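Long-range contact in ComZ (Thermus thermophilus, PDB 6QVI), which is a competence-associated pilin that probably acts as a DNA receptor at the tip of the pilus during natural transformation: residues I379-R390 with G411-D422. Residues are numbered along the deposited sequence; the frame is centred on the assembly and turned at random.
Sequences IDAVLNRPVDYR and GNLDINGNLLPD
Residues 380-383 and 413-415 run side by side as parallel strands, their axes 4.6 Å apart and 1° from parallel, and after a turn in each segment 387-390 pairs with 419-421 in the same sense. Backbone bonds step along both pairs, among them Leu-383 N to Asp-414 O and Asp-422 N to Tyr-389 O. At the start, the Asp-380 carboxylate lies beside Asn-412: OD2 accepts the backbone N of Asn-412 at 2.8 Å, from above the carboxylate plane, while Asn-412 ND2 adds only weak bonds to both oxygens and its OD1 accepts the backbone N of Asp-440. Ala-381, Leu-383 and Leu-413 form an apolar row on one face, CD1 of Leu-383 meeting CD1 of Leu-413 at 4.0 Å. At the turn, Gly-417 passes close to Arg-385 and Pro-386, where a side chain would probably collide with their backbone. Beyond it, CD1 of Leu-419 touches Val-387 CG1 and reaches the edge of the Tyr-389 ring at CD2, 3.7 Å away. Chi1 of 72° swings that ring over Pro-421, whose CA sits 3.5 Å from the ring centroid in a CH-pi contact; the hydroxyl is bonded to Met-449 O. With an alanine here instead of Tyr-389, Pro-421 would probably lose its aromatic cover and Met-449 O this partner. Asp-422 OD2 lies over one face of the Arg-390 guanidinium, 3.6 Å from NH1, a salt bridge of charge alone, while the backbone N of Phe-425 hydrogen-bonds to the same oxygen. Asp-388 OD2 comes within 3.8 Å of Asp-422 OD1, a like-charge approach that the salt bridge of Asp-388 to Arg-197 probably relieves. In-register parallel strands that turn together, one above the other, are the hallmark of neighbouring coils in the beta-solenoid domain of this pilin.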
loop_
_atom_site.group_PDB
_atom_site.type_symbol
_atom_site.label_atom_id
_atom_site.label_comp_id
_atom_site.label_asym_id
_atom_site.label_seq_id
_atom_site.Cartn_x
_atom_site.Cartn_y
_atom_site.Cartn_z
ATOM N N ILE A 379 -2.336 -14.196 23.432
ATOM C CA ILE A 379 -1.418 -15.295 23.178
ATOM C C ILE A 379 -0.237 -14.690 22.445
ATOM O O ILE A 379 -0.426 -13.812 21.602
ATOM C CB ILE A 379 -2.074 -16.398 22.322
ATOM C CG1 ILE A 379 -3.037 -17.249 23.162
ATOM C CG2 ILE A 379 -1.014 -17.257 21.631
ATOM C CD1 ILE A 379 -3.844 -18.234 22.329
ATOM N N ASP A 380 0.969 -15.053 22.842
ATOM C CA ASP A 380 2.122 -14.698 22.043
ATOM C C ASP A 380 2.450 -15.852 21.102
ATOM O O ASP A 380 2.016 -16.990 21.294
ATOM C CB ASP A 380 3.302 -14.337 22.942
ATOM C CG ASP A 380 3.116 -12.966 23.614
ATOM O OD1 ASP A 380 3.880 -12.582 24.539
ATOM O OD2 ASP A 380 2.176 -12.256 23.186
ATOM N N ALA A 381 3.201 -15.549 20.059
ATOM C CA ALA A 381 3.620 -16.586 19.139
ATOM C C ALA A 381 5.108 -16.452 18.908
ATOM O O ALA A 381 5.602 -15.335 18.737
ATOM C CB ALA A 381 2.846 -16.495 17.808
ATOM N N VAL A 382 5.818 -17.578 18.907
ATOM C CA VAL A 382 7.213 -17.593 18.492
ATOM C C VAL A 382 7.331 -18.761 17.516
ATOM O O VAL A 382 6.756 -19.835 17.757
ATOM C CB VAL A 382 8.199 -17.765 19.688
ATOM C CG1 VAL A 382 7.804 -16.854 20.896
ATOM C CG2 VAL A 382 8.501 -19.210 20.009
ATOM N N LEU A 383 7.933 -18.504 16.351
ATOM C CA LEU A 383 8.329 -19.542 15.406
ATOM C C LEU A 383 9.825 -19.650 15.553
ATOM O O LEU A 383 10.556 -18.707 15.223
ATOM C CB LEU A 383 7.953 -19.222 13.960
ATOM C CG LEU A 383 6.511 -19.104 13.551
ATOM C CD1 LEU A 383 6.046 -17.771 13.954
ATOM C CD2 LEU A 383 6.494 -19.219 12.049
ATOM N N ASN A 384 10.273 -20.782 16.070
ATOM C CA ASN A 384 11.640 -20.889 16.522
ATOM C C ASN A 384 12.549 -21.600 15.541
ATOM O O ASN A 384 13.736 -21.744 15.832
ATOM C CB ASN A 384 11.670 -21.599 17.866
ATOM C CG ASN A 384 12.796 -21.133 18.735
ATOM O OD1 ASN A 384 12.678 -21.081 19.957
ATOM N ND2 ASN A 384 13.920 -20.806 18.108
ATOM N N ARG A 385 12.064 -21.978 14.365
ATOM C CA ARG A 385 12.930 -22.657 13.413
ATOM C C ARG A 385 12.519 -22.247 12.008
ATOM O O ARG A 385 11.374 -21.834 11.792
ATOM C CB ARG A 385 12.866 -24.187 13.578
ATOM C CG ARG A 385 13.180 -24.654 14.998
ATOM C CD ARG A 385 14.081 -25.878 15.049
ATOM N NE ARG A 385 13.871 -26.749 13.909
ATOM C CZ ARG A 385 14.795 -27.578 13.449
ATOM N NH1 ARG A 385 15.983 -27.629 14.039
ATOM N NH2 ARG A 385 14.540 -28.341 12.396
ATOM N N PRO A 386 13.434 -22.322 11.036
ATOM C CA PRO A 386 13.087 -22.020 9.641
ATOM C C PRO A 386 11.861 -22.794 9.178
ATOM O O PRO A 386 11.691 -23.979 9.498
ATOM C CB PRO A 386 14.338 -22.446 8.870
ATOM C CG PRO A 386 15.444 -22.220 9.822
ATOM C CD PRO A 386 14.890 -22.506 11.205
ATOM N N VAL A 387 10.988 -22.104 8.474
ATOM C CA VAL A 387 9.742 -22.695 8.098
ATOM C C VAL A 387 9.220 -22.131 6.807
ATOM O O VAL A 387 9.301 -20.966 6.565
ATOM C CB VAL A 387 8.761 -22.416 9.237
ATOM C CG1 VAL A 387 8.933 -21.003 9.712
ATOM C CG2 VAL A 387 7.328 -22.682 8.865
ATOM N N ASP A 388 8.710 -23.002 5.967
ATOM C CA ASP A 388 8.150 -22.658 4.698
ATOM C C ASP A 388 6.686 -22.488 4.924
ATOM O O ASP A 388 6.108 -23.208 5.717
ATOM C CB ASP A 388 8.318 -23.817 3.743
ATOM C CG ASP A 388 9.394 -23.591 2.748
ATOM O OD1 ASP A 388 10.386 -22.929 3.087
ATOM O OD2 ASP A 388 9.249 -24.098 1.631
ATOM N N TYR A 389 6.052 -21.565 4.229
ATOM C CA TYR A 389 4.644 -21.425 4.460
ATOM C C TYR A 389 3.858 -21.623 3.226
ATOM O O TYR A 389 4.390 -21.580 2.156
ATOM C CB TYR A 389 4.311 -20.113 5.141
ATOM C CG TYR A 389 4.428 -18.876 4.308
ATOM C CD1 TYR A 389 3.606 -18.657 3.241
ATOM C CD2 TYR A 389 5.342 -17.905 4.631
ATOM C CE1 TYR A 389 3.708 -17.509 2.501
ATOM C CE2 TYR A 389 5.452 -16.759 3.897
ATOM C CZ TYR A 389 4.630 -16.570 2.838
ATOM O OH TYR A 389 4.744 -15.425 2.120
ATOM N N ARG A 390 2.588 -21.910 3.413
ATOM C CA ARG A 390 1.656 -22.098 2.338
ATOM C C ARG A 390 0.398 -21.501 2.883
ATOM O O ARG A 390 0.016 -21.816 3.987
ATOM C CB ARG A 390 1.417 -23.570 2.085
ATOM C CG ARG A 390 2.620 -24.345 1.598
ATOM C CD ARG A 390 2.390 -25.838 1.743
ATOM N NE ARG A 390 1.883 -26.457 0.529
ATOM C CZ ARG A 390 2.385 -27.565 0.012
ATOM N NH1 ARG A 390 3.393 -28.162 0.613
ATOM N NH2 ARG A 390 1.882 -28.075 -1.097
ATOM N N GLY A 411 -0.252 -10.825 22.228
ATOM C CA GLY A 411 -0.133 -9.931 21.095
ATOM C C GLY A 411 1.255 -9.778 20.512
ATOM O O GLY A 411 1.425 -8.980 19.565
ATOM N N ASN A 412 2.252 -10.500 21.023
ATOM C CA ASN A 412 3.612 -10.358 20.514
ATOM C C ASN A 412 3.973 -11.536 19.622
ATOM O O ASN A 412 3.414 -12.630 19.736
ATOM C CB ASN A 412 4.621 -10.232 21.652
ATOM C CG ASN A 412 4.315 -9.064 22.557
ATOM O OD1 ASN A 412 4.604 -7.904 22.228
ATOM N ND2 ASN A 412 3.702 -9.356 23.701
ATOM N N LEU A 413 4.940 -11.295 18.736
ATOM C CA LEU A 413 5.335 -12.248 17.712
ATOM C C LEU A 413 6.854 -12.273 17.626
ATOM O O LEU A 413 7.506 -11.223 17.665
ATOM C CB LEU A 413 4.768 -11.833 16.343
ATOM C CG LEU A 413 5.203 -12.639 15.102
ATOM C CD1 LEU A 413 5.060 -14.175 15.322
ATOM C CD2 LEU A 413 4.573 -12.172 13.760
ATOM N N ASP A 414 7.414 -13.477 17.512
ATOM C CA ASP A 414 8.856 -13.682 17.392
ATOM C C ASP A 414 9.087 -14.639 16.227
ATOM O O ASP A 414 8.512 -15.734 16.201
ATOM C CB ASP A 414 9.460 -14.220 18.699
ATOM C CG ASP A 414 9.751 -13.105 19.731
ATOM O OD1 ASP A 414 8.964 -12.144 19.831
ATOM O OD2 ASP A 414 10.790 -13.175 20.443
ATOM N N ILE A 415 9.911 -14.216 15.256
ATOM C CA ILE A 415 10.258 -15.026 14.091
ATOM C C ILE A 415 11.771 -15.208 14.149
ATOM O O ILE A 415 12.531 -14.322 13.727
ATOM C CB ILE A 415 9.815 -14.359 12.786
ATOM C CG1 ILE A 415 8.317 -14.058 12.848
ATOM C CG2 ILE A 415 10.076 -15.241 11.576
ATOM C CD1 ILE A 415 7.737 -13.589 11.530
ATOM N N ASN A 416 12.227 -16.355 14.668
ATOM C CA ASN A 416 13.651 -16.495 14.944
ATOM C C ASN A 416 14.396 -17.283 13.883
ATOM O O ASN A 416 15.626 -17.183 13.810
ATOM C CB ASN A 416 13.881 -17.158 16.308
ATOM C CG ASN A 416 13.117 -16.469 17.425
ATOM O OD1 ASN A 416 12.993 -15.239 17.431
ATOM N ND2 ASN A 416 12.651 -17.242 18.403
ATOM N N GLY A 417 13.677 -18.011 13.034
ATOM C CA GLY A 417 14.242 -18.664 11.881
ATOM C C GLY A 417 13.739 -17.994 10.614
ATOM O O GLY A 417 13.032 -16.994 10.642
ATOM N N ASN A 418 14.162 -18.547 9.487
ATOM C CA ASN A 418 13.710 -18.022 8.214
ATOM C C ASN A 418 12.229 -18.331 8.024
ATOM O O ASN A 418 11.695 -19.309 8.565
ATOM C CB ASN A 418 14.525 -18.632 7.083
ATOM C CG ASN A 418 15.922 -18.081 7.021
ATOM O OD1 ASN A 418 16.237 -17.080 7.668
ATOM N ND2 ASN A 418 16.786 -18.753 6.271
ATOM N N LEU A 419 11.559 -17.475 7.257
ATOM C CA LEU A 419 10.112 -17.567 7.073
ATOM C C LEU A 419 9.837 -17.223 5.613
ATOM O O LEU A 419 9.698 -16.047 5.263
ATOM C CB LEU A 419 9.381 -16.623 8.008
ATOM C CG LEU A 419 7.874 -16.580 7.795
ATOM C CD1 LEU A 419 7.315 -18.007 7.771
ATOM C CD2 LEU A 419 7.175 -15.715 8.827
ATOM N N LEU A 420 9.757 -18.239 4.766
ATOM C CA LEU A 420 9.551 -18.025 3.343
ATOM C C LEU A 420 8.313 -18.750 2.849
ATOM O O LEU A 420 7.853 -19.715 3.468
ATOM C CB LEU A 420 10.771 -18.474 2.521
ATOM C CG LEU A 420 12.101 -17.720 2.658
ATOM C CD1 LEU A 420 11.857 -16.221 2.763
ATOM C CD2 LEU A 420 12.914 -18.196 3.840
ATOM N N PRO A 421 7.818 -18.370 1.697
ATOM C CA PRO A 421 6.698 -19.131 1.173
ATOM C C PRO A 421 7.255 -20.365 0.529
ATOM O O PRO A 421 8.373 -20.362 0.068
ATOM C CB PRO A 421 6.138 -18.230 0.094
ATOM C CG PRO A 421 7.263 -17.368 -0.294
ATOM C CD PRO A 421 8.067 -17.149 0.937
ATOM N N ASP A 422 6.484 -21.433 0.492
ATOM C CA ASP A 422 6.981 -22.641 -0.128
ATOM C C ASP A 422 6.871 -22.525 -1.620
ATOM O O ASP A 422 5.787 -22.381 -2.166
ATOM C CB ASP A 422 6.217 -23.877 0.310
ATOM C CG ASP A 422 6.184 -24.923 -0.767
ATOM O OD1 ASP A 422 7.235 -25.192 -1.375
ATOM O OD2 ASP A 422 5.104 -25.458 -1.030
#